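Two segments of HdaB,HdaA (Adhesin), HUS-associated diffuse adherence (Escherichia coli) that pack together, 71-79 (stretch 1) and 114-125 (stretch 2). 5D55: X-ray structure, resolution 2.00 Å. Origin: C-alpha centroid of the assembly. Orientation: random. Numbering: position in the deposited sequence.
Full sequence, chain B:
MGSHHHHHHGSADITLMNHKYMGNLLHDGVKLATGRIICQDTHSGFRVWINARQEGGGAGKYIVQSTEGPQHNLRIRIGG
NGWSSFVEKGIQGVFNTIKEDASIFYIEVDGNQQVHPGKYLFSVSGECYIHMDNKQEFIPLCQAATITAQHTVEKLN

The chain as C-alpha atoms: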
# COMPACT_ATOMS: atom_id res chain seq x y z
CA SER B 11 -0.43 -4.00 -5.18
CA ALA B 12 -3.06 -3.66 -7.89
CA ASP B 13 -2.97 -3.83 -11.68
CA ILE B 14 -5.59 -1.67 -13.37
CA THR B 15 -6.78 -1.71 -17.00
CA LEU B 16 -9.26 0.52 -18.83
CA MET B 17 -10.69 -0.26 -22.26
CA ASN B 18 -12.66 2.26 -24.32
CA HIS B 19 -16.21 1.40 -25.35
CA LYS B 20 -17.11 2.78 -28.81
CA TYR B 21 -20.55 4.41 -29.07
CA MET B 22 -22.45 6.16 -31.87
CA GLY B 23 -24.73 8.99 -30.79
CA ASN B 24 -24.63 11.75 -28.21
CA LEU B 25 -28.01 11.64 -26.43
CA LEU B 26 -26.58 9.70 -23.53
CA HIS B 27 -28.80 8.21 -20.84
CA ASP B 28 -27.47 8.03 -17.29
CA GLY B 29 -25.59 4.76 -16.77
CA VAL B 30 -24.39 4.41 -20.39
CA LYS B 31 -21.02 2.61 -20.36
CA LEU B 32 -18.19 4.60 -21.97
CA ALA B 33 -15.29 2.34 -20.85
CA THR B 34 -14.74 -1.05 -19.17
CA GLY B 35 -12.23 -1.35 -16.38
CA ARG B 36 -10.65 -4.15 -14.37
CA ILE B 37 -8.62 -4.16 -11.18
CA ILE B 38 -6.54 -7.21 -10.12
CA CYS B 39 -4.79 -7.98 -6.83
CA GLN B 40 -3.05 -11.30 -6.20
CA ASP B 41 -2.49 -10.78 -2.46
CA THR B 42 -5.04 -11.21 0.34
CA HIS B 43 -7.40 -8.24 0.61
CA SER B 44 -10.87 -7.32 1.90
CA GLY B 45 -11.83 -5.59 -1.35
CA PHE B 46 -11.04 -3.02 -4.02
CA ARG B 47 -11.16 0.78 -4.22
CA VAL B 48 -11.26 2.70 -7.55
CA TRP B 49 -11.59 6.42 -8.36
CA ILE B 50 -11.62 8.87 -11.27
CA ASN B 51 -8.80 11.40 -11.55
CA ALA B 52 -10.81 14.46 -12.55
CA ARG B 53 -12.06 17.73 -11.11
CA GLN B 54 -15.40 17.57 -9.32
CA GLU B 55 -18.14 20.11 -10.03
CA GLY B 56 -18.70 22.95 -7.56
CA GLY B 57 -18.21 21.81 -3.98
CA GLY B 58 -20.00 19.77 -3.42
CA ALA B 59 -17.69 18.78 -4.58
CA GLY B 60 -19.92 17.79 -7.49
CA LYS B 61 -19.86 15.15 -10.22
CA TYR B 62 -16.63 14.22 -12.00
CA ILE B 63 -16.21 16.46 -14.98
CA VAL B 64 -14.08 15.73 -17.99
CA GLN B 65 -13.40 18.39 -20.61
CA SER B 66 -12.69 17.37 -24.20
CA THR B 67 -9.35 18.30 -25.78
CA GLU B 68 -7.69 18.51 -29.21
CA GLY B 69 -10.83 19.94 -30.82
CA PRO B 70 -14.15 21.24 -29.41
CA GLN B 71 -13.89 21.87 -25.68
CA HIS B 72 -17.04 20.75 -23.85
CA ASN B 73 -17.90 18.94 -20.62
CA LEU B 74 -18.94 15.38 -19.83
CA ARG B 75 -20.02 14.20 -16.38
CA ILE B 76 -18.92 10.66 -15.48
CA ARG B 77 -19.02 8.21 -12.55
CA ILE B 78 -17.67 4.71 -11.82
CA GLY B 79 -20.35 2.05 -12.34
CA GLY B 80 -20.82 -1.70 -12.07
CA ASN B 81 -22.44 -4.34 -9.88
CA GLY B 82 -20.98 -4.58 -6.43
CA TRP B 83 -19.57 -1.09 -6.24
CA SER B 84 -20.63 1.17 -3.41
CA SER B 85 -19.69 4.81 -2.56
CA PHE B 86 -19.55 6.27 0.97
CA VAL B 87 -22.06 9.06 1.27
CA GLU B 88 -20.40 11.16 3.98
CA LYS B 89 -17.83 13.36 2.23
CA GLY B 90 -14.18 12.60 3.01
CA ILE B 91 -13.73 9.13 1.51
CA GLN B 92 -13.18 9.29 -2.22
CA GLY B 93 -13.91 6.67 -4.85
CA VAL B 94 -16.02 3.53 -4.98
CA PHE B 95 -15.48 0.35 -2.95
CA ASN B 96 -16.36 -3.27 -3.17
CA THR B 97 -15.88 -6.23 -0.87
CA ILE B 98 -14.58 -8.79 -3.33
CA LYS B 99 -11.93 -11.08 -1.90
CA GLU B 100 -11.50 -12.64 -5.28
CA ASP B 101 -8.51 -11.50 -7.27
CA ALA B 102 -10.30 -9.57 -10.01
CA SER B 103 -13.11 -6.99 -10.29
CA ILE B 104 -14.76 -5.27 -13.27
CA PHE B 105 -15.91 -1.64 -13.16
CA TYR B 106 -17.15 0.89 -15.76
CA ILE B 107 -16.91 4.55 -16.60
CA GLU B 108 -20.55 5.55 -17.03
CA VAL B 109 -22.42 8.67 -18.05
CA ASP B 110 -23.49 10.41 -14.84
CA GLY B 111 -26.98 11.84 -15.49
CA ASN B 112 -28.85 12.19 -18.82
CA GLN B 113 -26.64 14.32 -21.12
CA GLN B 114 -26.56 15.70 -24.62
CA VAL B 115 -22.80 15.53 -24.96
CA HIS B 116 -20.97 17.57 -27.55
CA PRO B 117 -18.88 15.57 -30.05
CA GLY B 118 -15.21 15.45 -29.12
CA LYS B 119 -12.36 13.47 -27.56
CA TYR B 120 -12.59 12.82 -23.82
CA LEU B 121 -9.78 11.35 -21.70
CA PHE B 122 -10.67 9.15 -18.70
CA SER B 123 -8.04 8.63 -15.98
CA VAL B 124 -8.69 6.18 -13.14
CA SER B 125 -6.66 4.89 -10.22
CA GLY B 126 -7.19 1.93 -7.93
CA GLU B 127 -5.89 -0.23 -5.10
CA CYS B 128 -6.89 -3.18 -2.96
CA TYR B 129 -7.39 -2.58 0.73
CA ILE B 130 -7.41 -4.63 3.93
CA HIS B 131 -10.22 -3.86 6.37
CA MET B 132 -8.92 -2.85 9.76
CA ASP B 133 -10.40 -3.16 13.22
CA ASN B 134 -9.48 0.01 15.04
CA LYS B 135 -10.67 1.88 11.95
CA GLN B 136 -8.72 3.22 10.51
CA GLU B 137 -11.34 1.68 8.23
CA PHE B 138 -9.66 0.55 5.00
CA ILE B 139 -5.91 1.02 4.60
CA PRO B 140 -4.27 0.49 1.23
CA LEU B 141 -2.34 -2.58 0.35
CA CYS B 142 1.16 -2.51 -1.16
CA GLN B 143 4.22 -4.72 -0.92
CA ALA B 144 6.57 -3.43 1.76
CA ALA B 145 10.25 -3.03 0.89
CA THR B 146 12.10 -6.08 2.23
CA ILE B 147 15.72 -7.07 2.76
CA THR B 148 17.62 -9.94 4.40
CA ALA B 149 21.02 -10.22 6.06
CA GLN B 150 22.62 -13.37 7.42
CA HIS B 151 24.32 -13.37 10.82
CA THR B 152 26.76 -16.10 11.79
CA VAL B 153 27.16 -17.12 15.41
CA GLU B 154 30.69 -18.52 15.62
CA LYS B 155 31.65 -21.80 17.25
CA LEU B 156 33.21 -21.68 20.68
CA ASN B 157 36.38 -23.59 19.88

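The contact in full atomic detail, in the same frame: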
# COMPACT_ATOMS: atom_id res chain seq x y z
N GLN B 71 -14.15 21.96 -27.10
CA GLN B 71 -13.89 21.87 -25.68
C GLN B 71 -15.21 22.00 -24.91
O GLN B 71 -15.71 23.10 -24.68
CB GLN B 71 -12.89 22.96 -25.29
CG GLN B 71 -12.36 22.87 -23.91
N HIS B 72 -15.78 20.84 -24.58
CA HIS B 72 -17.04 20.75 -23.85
C HIS B 72 -16.92 19.76 -22.71
O HIS B 72 -15.93 19.02 -22.61
CB HIS B 72 -18.16 20.31 -24.79
CG HIS B 72 -18.62 21.38 -25.73
ND1 HIS B 72 -19.81 22.05 -25.55
CD2 HIS B 72 -18.06 21.88 -26.85
CE1 HIS B 72 -19.96 22.93 -26.53
NE2 HIS B 72 -18.92 22.85 -27.33
N ASN B 73 -17.94 19.72 -21.86
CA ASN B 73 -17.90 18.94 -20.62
C ASN B 73 -18.73 17.66 -20.66
O ASN B 73 -19.80 17.62 -21.29
CB ASN B 73 -18.31 19.81 -19.43
CG ASN B 73 -17.48 21.08 -19.31
OD1 ASN B 73 -18.02 22.20 -19.37
ND2 ASN B 73 -16.18 20.93 -19.17
N LEU B 74 -18.23 16.63 -20.00
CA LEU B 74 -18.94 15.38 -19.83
C LEU B 74 -18.86 14.96 -18.37
O LEU B 74 -17.78 14.97 -17.79
CB LEU B 74 -18.33 14.28 -20.71
CG LEU B 74 -18.68 12.82 -20.41
CD1 LEU B 74 -20.15 12.51 -20.72
CD2 LEU B 74 -17.76 11.90 -21.19
N ARG B 75 -19.99 14.60 -17.78
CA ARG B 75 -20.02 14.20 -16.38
C ARG B 75 -20.03 12.68 -16.31
O ARG B 75 -20.88 12.03 -16.93
CB ARG B 75 -21.26 14.77 -15.65
CG ARG B 75 -21.16 16.24 -15.21
CD ARG B 75 -21.46 17.22 -16.36
NE ARG B 75 -21.44 18.63 -15.93
CZ ARG B 75 -21.49 19.67 -16.76
NH1 ARG B 75 -21.56 19.50 -18.07
NH2 ARG B 75 -21.47 20.91 -16.27
N ILE B 76 -19.07 12.12 -15.57
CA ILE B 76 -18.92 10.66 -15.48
C ILE B 76 -18.86 10.17 -14.05
O ILE B 76 -18.57 10.94 -13.15
CB ILE B 76 -17.66 10.16 -16.23
CG1 ILE B 76 -16.40 10.90 -15.75
CG2 ILE B 76 -17.89 10.25 -17.72
CD1 ILE B 76 -15.10 10.26 -16.18
N ARG B 77 -19.15 8.88 -13.86
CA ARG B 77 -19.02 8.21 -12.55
C ARG B 77 -18.48 6.80 -12.79
O ARG B 77 -18.55 6.31 -13.92
CB ARG B 77 -20.37 8.13 -11.83
CG ARG B 77 -21.43 7.28 -12.55
CD ARG B 77 -22.55 6.89 -11.59
NE ARG B 77 -23.56 6.03 -12.22
CZ ARG B 77 -24.69 6.47 -12.77
NH1 ARG B 77 -24.97 7.77 -12.79
NH2 ARG B 77 -25.54 5.62 -13.32
N ILE B 78 -17.96 6.15 -11.75
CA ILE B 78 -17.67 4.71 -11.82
C ILE B 78 -18.98 3.95 -11.65
O ILE B 78 -19.80 4.30 -10.78
CB ILE B 78 -16.69 4.26 -10.71
CG1 ILE B 78 -15.39 5.07 -10.77
CG2 ILE B 78 -16.39 2.73 -10.79
CD1 ILE B 78 -14.53 4.72 -11.99
N GLY B 79 -19.20 2.93 -12.48
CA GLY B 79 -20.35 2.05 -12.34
C GLY B 79 -19.97 0.58 -12.23
O GLY B 79 -18.78 0.22 -12.29
N GLN B 114 -26.85 15.48 -23.22
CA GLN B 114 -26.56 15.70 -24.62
C GLN B 114 -25.13 16.20 -24.65
O GLN B 114 -24.85 17.33 -24.26
CB GLN B 114 -27.51 16.75 -25.23
CG GLN B 114 -27.21 17.04 -26.69
CD GLN B 114 -27.94 18.24 -27.26
OE1 GLN B 114 -27.45 18.88 -28.19
NE2 GLN B 114 -29.12 18.55 -26.73
N VAL B 115 -24.23 15.31 -25.07
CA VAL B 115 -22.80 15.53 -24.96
C VAL B 115 -22.28 15.96 -26.31
O VAL B 115 -22.54 15.30 -27.32
CB VAL B 115 -22.06 14.24 -24.52
CG1 VAL B 115 -20.55 14.49 -24.32
CG2 VAL B 115 -22.68 13.66 -23.26
N HIS B 116 -21.54 17.06 -26.32
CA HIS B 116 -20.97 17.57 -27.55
C HIS B 116 -19.91 16.62 -28.07
O HIS B 116 -19.09 16.13 -27.30
CB HIS B 116 -20.37 18.95 -27.34
CG HIS B 116 -20.01 19.66 -28.61
ND1 HIS B 116 -20.75 20.72 -29.10
CD2 HIS B 116 -19.01 19.45 -29.50
CE1 HIS B 116 -20.20 21.14 -30.23
NE2 HIS B 116 -19.15 20.38 -30.49
N PRO B 117 -19.92 16.35 -29.40
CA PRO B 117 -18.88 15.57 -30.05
C PRO B 117 -17.48 16.06 -29.68
O PRO B 117 -17.24 17.26 -29.59
CB PRO B 117 -19.15 15.81 -31.54
CG PRO B 117 -20.63 15.95 -31.61
CD PRO B 117 -21.05 16.63 -30.31
N GLY B 118 -16.58 15.11 -29.45
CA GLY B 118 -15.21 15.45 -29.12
C GLY B 118 -14.48 14.26 -28.52
O GLY B 118 -15.03 13.18 -28.41
N LYS B 119 -13.22 14.49 -28.14
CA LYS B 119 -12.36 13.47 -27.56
C LYS B 119 -12.20 13.72 -26.06
O LYS B 119 -11.76 14.79 -25.65
CB LYS B 119 -10.99 13.49 -28.24
CG LYS B 119 -11.01 13.04 -29.68
CD LYS B 119 -9.69 13.33 -30.37
CE LYS B 119 -9.74 14.65 -31.14
NZ LYS B 119 -8.47 14.92 -31.86
N TYR B 120 -12.55 12.71 -25.27
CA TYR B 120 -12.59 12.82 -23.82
C TYR B 120 -11.67 11.78 -23.20
O TYR B 120 -11.80 10.59 -23.48
CB TYR B 120 -14.02 12.59 -23.32
CG TYR B 120 -15.01 13.64 -23.76
CD1 TYR B 120 -15.29 14.73 -22.92
CD2 TYR B 120 -15.66 13.57 -24.99
CE1 TYR B 120 -16.21 15.72 -23.30
CE2 TYR B 120 -16.58 14.57 -25.38
CZ TYR B 120 -16.84 15.64 -24.52
OH TYR B 120 -17.75 16.63 -24.87
N LEU B 121 -10.76 12.23 -22.34
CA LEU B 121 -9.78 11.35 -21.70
C LEU B 121 -10.19 10.96 -20.27
O LEU B 121 -10.39 11.83 -19.41
CB LEU B 121 -8.41 12.02 -21.70
CG LEU B 121 -7.25 11.23 -21.10
CD1 LEU B 121 -6.68 10.24 -22.11
CD2 LEU B 121 -6.17 12.16 -20.56
N PHE B 122 -10.35 9.66 -20.04
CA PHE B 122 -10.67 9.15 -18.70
C PHE B 122 -9.39 8.65 -18.04
O PHE B 122 -8.65 7.87 -18.64
CB PHE B 122 -11.65 7.97 -18.75
CG PHE B 122 -12.86 8.18 -19.62
CD1 PHE B 122 -13.51 9.41 -19.70
CD2 PHE B 122 -13.40 7.10 -20.29
CE1 PHE B 122 -14.65 9.56 -20.49
CE2 PHE B 122 -14.53 7.24 -21.08
CZ PHE B 122 -15.15 8.48 -21.18
N SER B 123 -9.15 9.10 -16.80
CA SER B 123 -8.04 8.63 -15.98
C SER B 123 -8.62 8.06 -14.70
O SER B 123 -9.41 8.73 -14.02
CB SER B 123 -7.08 9.76 -15.62
OG SER B 123 -6.14 9.35 -14.64
N VAL B 124 -8.22 6.83 -14.37
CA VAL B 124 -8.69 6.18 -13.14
C VAL B 124 -7.51 5.59 -12.38
O VAL B 124 -6.47 5.26 -12.97
CB VAL B 124 -9.76 5.06 -13.41
CG1 VAL B 124 -11.02 5.66 -14.05
CG2 VAL B 124 -9.18 3.99 -14.29
N SER B 125 -7.67 5.50 -11.06
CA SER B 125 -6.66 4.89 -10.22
C SER B 125 -7.35 3.88 -9.32
O SER B 125 -8.57 3.94 -9.13
CB SER B 125 -5.90 5.94 -9.40
OG SER B 125 -5.15 6.77 -10.25
O HOH W 1 -20.90 18.38 -23.71

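Leu 74 anchors the apolar centre. Its CA-to-CB bond points toward stretch 2, and its side chain meets three residues there: CD1 lies 3.8 Å from Val 115 CG2, CB 3.6 Å from Tyr 120 CE1, and CD2 4.0 Å from Phe 122 CE1. The same CD2 sits over one face of the Tyr 120 ring and at the edge of the Phe 122 ring, so one methyl serves two aromatics in different ways.

From there the contact thins along the strands, whose axes run at 37° to each other. Across their separation side chains, not backbone hydrogen bonds, fill the gap. Both strands supply them: Ile 76, pointing toward stretch 2, brings CD1 to 4.0 Å from Phe 122 CD1, and Ile 78, which starts sideways, brings CD1 to 4.2 Å from Val 124 CG1, while Arg 75 starts away and makes no contact.

Toward the other end the backbones approach and polarity enters. Tyr 120 OH donates to His 116 O within stretch 2 (2.8 Å), satisfying the hydroxyl of a buried ring. A water bridges the stretches, donating to Asn 73 O (2.8 Å) and accepting from His 116 N (3.0 Å). Outermost, the rings of His 72 and His 116 form an offset stack, centroids 3.8 Å apart and planes at 7°, closing the contact with flat surfaces.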